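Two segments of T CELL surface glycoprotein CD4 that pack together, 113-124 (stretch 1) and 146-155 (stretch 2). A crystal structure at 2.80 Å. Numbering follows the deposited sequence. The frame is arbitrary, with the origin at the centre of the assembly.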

# COMPACT_ATOMS: atom_id res chain seq x y z
N ASP A 113 10.77 -17.93 -15.27
CA ASP A 113 11.27 -18.91 -16.26
C ASP A 113 10.07 -19.78 -16.43
O ASP A 113 9.02 -19.10 -16.21
CB ASP A 113 12.54 -19.47 -15.67
CG ASP A 113 12.46 -20.11 -14.28
OD1 ASP A 113 11.47 -20.87 -14.01
OD2 ASP A 113 13.43 -19.83 -13.50
N SER A 114 10.02 -21.06 -16.69
CA SER A 114 8.63 -21.65 -16.68
C SER A 114 8.55 -22.88 -15.76
O SER A 114 7.72 -23.79 -15.87
CB SER A 114 7.98 -21.94 -18.00
OG SER A 114 8.82 -22.73 -18.80
N ASN A 115 9.48 -22.81 -14.85
CA ASN A 115 9.62 -23.78 -13.76
C ASN A 115 9.15 -22.90 -12.58
O ASN A 115 8.63 -23.50 -11.62
CB ASN A 115 11.01 -24.37 -13.52
CG ASN A 115 11.23 -25.85 -13.90
OD1 ASN A 115 10.44 -26.41 -14.70
ND2 ASN A 115 12.32 -26.43 -13.33
N THR A 116 9.35 -21.60 -12.84
CA THR A 116 8.93 -20.76 -11.72
C THR A 116 7.70 -19.94 -11.94
O THR A 116 7.53 -19.47 -13.06
CB THR A 116 10.23 -19.90 -11.46
OG1 THR A 116 11.28 -20.91 -11.51
CG2 THR A 116 10.19 -19.19 -10.10
N LEU A 117 6.92 -19.76 -10.90
CA LEU A 117 5.72 -18.95 -10.71
C LEU A 117 5.99 -18.38 -9.27
O LEU A 117 6.17 -19.31 -8.49
CB LEU A 117 4.30 -19.47 -10.61
CG LEU A 117 3.19 -18.44 -10.46
CD1 LEU A 117 2.99 -17.58 -11.71
CD2 LEU A 117 1.86 -19.13 -10.23
N THR A 118 6.03 -17.07 -9.08
CA THR A 118 6.34 -16.60 -7.75
C THR A 118 5.37 -15.58 -7.19
O THR A 118 4.79 -14.85 -8.01
CB THR A 118 7.81 -16.09 -7.67
OG1 THR A 118 8.57 -16.82 -8.65
CG2 THR A 118 8.30 -16.43 -6.24
N CYS A 119 5.20 -15.50 -5.89
CA CYS A 119 4.29 -14.42 -5.50
C CYS A 119 4.97 -13.87 -4.28
O CYS A 119 5.31 -14.79 -3.54
CB CYS A 119 3.00 -15.04 -5.29
SG CYS A 119 1.84 -13.99 -4.49
N GLU A 120 5.24 -12.56 -4.23
CA GLU A 120 5.85 -12.02 -3.02
C GLU A 120 5.11 -10.71 -2.72
O GLU A 120 4.63 -10.04 -3.64
CB GLU A 120 7.23 -11.54 -2.90
CG GLU A 120 7.73 -10.94 -4.18
CD GLU A 120 9.26 -10.80 -4.08
OE1 GLU A 120 9.64 -10.36 -2.96
OE2 GLU A 120 9.79 -11.19 -5.21
N VAL A 121 5.09 -10.54 -1.42
CA VAL A 121 4.41 -9.35 -0.83
C VAL A 121 5.36 -8.56 0.07
O VAL A 121 6.32 -9.13 0.66
CB VAL A 121 3.17 -9.97 -0.16
CG1 VAL A 121 3.29 -10.32 1.31
CG2 VAL A 121 1.94 -9.09 -0.16
N MET A 122 5.19 -7.27 0.25
CA MET A 122 6.12 -6.54 1.14
C MET A 122 5.40 -5.46 1.90
O MET A 122 4.51 -4.84 1.30
CB MET A 122 7.21 -5.86 0.39
CG MET A 122 8.47 -6.14 1.19
SD MET A 122 9.67 -6.09 -0.23
CE MET A 122 9.79 -7.93 -0.26
N GLY A 123 5.80 -5.27 3.13
CA GLY A 123 5.07 -4.18 3.87
C GLY A 123 4.51 -4.88 5.09
O GLY A 123 4.72 -6.09 5.28
N PRO A 124 3.77 -4.13 5.87
CA PRO A 124 3.12 -4.55 7.12
C PRO A 124 2.00 -5.59 7.16
O PRO A 124 0.74 -5.35 7.11
CB PRO A 124 2.59 -3.25 7.77
CG PRO A 124 2.59 -2.19 6.71
CD PRO A 124 3.56 -2.68 5.63
N GLU A 146 4.44 -17.35 4.92
CA GLU A 146 5.57 -16.59 4.52
C GLU A 146 5.20 -15.44 3.60
O GLU A 146 4.02 -15.10 3.38
CB GLU A 146 6.55 -17.47 3.80
CG GLU A 146 7.10 -18.70 4.48
CD GLU A 146 7.68 -19.65 3.45
OE1 GLU A 146 6.99 -20.28 2.62
OE2 GLU A 146 8.95 -19.74 3.46
N LYS A 147 6.30 -14.79 3.16
CA LYS A 147 6.13 -13.57 2.36
C LYS A 147 6.54 -13.80 0.93
O LYS A 147 6.32 -12.90 0.08
CB LYS A 147 6.85 -12.41 3.02
CG LYS A 147 6.13 -11.49 4.02
CD LYS A 147 6.91 -10.23 4.42
CE LYS A 147 5.87 -9.27 5.03
NZ LYS A 147 6.44 -7.89 5.00
N VAL A 148 7.10 -14.96 0.67
CA VAL A 148 7.31 -15.26 -0.74
C VAL A 148 7.09 -16.76 -0.93
O VAL A 148 7.87 -17.54 -0.35
CB VAL A 148 8.57 -14.62 -1.21
CG1 VAL A 148 9.80 -15.21 -0.59
CG2 VAL A 148 8.67 -14.83 -2.72
N ILE A 149 6.03 -17.12 -1.67
CA ILE A 149 5.83 -18.54 -1.96
C ILE A 149 6.16 -18.76 -3.43
O ILE A 149 6.02 -17.78 -4.13
CB ILE A 149 4.42 -19.01 -1.66
CG1 ILE A 149 3.50 -18.10 -2.46
CG2 ILE A 149 4.46 -18.92 -0.13
CD1 ILE A 149 2.00 -18.28 -2.14
N GLN A 150 6.50 -19.97 -3.76
CA GLN A 150 6.94 -20.31 -5.13
C GLN A 150 6.23 -21.56 -5.61
O GLN A 150 5.85 -22.29 -4.69
CB GLN A 150 8.46 -20.42 -5.02
CG GLN A 150 9.33 -20.47 -6.24
CD GLN A 150 9.89 -21.88 -6.40
OE1 GLN A 150 9.09 -22.78 -6.77
NE2 GLN A 150 11.18 -22.08 -6.08
N VAL A 151 6.03 -21.79 -6.88
CA VAL A 151 5.39 -22.98 -7.43
C VAL A 151 6.24 -23.44 -8.65
O VAL A 151 6.55 -22.76 -9.61
CB VAL A 151 3.91 -23.01 -7.81
CG1 VAL A 151 3.39 -24.09 -8.77
CG2 VAL A 151 3.04 -23.12 -6.55
N GLN A 152 6.51 -24.71 -8.44
CA GLN A 152 7.28 -25.51 -9.40
C GLN A 152 6.36 -26.03 -10.53
O GLN A 152 5.24 -26.61 -10.42
CB GLN A 152 8.11 -26.55 -8.66
CG GLN A 152 9.58 -26.17 -8.78
CD GLN A 152 10.21 -25.77 -10.11
OE1 GLN A 152 10.20 -26.52 -11.11
NE2 GLN A 152 10.83 -24.56 -10.23
N ALA A 153 6.97 -25.68 -11.66
CA ALA A 153 6.45 -25.95 -12.98
C ALA A 153 4.92 -25.90 -13.01
O ALA A 153 4.22 -26.92 -13.16
CB ALA A 153 6.95 -27.26 -13.56
N PRO A 154 4.41 -24.71 -12.91
CA PRO A 154 2.98 -24.51 -12.97
C PRO A 154 2.34 -25.00 -14.25
O PRO A 154 2.91 -24.82 -15.34
CB PRO A 154 2.91 -23.00 -12.95
CG PRO A 154 4.23 -22.62 -13.62
CD PRO A 154 5.19 -23.48 -12.80
N GLU A 155 1.18 -25.58 -14.14
CA GLU A 155 0.40 -25.98 -15.27
C GLU A 155 0.03 -24.72 -15.98
O GLU A 155 -0.22 -23.74 -15.30
CB GLU A 155 -0.93 -26.64 -14.82
CG GLU A 155 -0.41 -28.09 -14.50
CD GLU A 155 -0.32 -28.08 -13.01
OE1 GLU A 155 -1.54 -28.17 -12.70
OE2 GLU A 155 0.66 -27.95 -12.31

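Two antiparallel strands, their axes 4.8 Å apart at closest approach and 164° between their directions, form a ladder in which backbone carries most of the bonding and side chains sort themselves by face.

Before the strand, a turn is tied by one carboxylate: Asp-113 OD1 accepts from Asn-115 N at 2.9 Å and from Thr-116 OG1 at 2.5 Å, so a single carboxylate oxygen gathers a backbone and a side-chain donor from nearby residues. The first rung follows, with Ala-153 N donating to Asn-115 O at 2.7 Å. The amides of Asn-115 and Gln-152 lie close beside it, but their angles are too poor for hydrogen bonding.

Leu-117 meets Val-151 in a lopsided pair. Val-151 N reaches Leu-117 O at 3.0 Å, whereas the return bond, Leu-117 N to Val-151 O, is weak at 3.3 Å. Leu-117 CB also touches the ring of Pro-154, 4.4 Å from CG; proline, lacking an amide hydrogen, contributes here through apolar contact.

Thr-118 sits opposite Gln-150 in a non-hydrogen-bonded pair, where the CA atoms draw in to 4.6 Å. Its CG2 lies 3.9 Å from Val-148 CG2, a diagonal methyl contact on the more open face. Cys-119 and Ile-149 then bond both ways, Cys-119 N to Ile-149 O at 3.0 Å and Ile-149 N to Cys-119 O at 3.1 Å. Their side chains share the buried face with Leu-117 and Val-151, CB of Cys-119 standing 4.2 Å from Ile-149 CG1.

At Glu-120 the aliphatic base of a charged side chain does apolar work: CB packs 3.6 Å from Val-148 CG2. Val-121 N donates to Lys-147 O at 3.1 Å, nearly straight at 167°. Lys-147 then extends its chain past Val-121, and NZ donates to Gly-123 O at 2.5 Å, adding a side-chain bond beyond the last backbone rung. Gly-123 adopts backbone angles that themselves call for glycine.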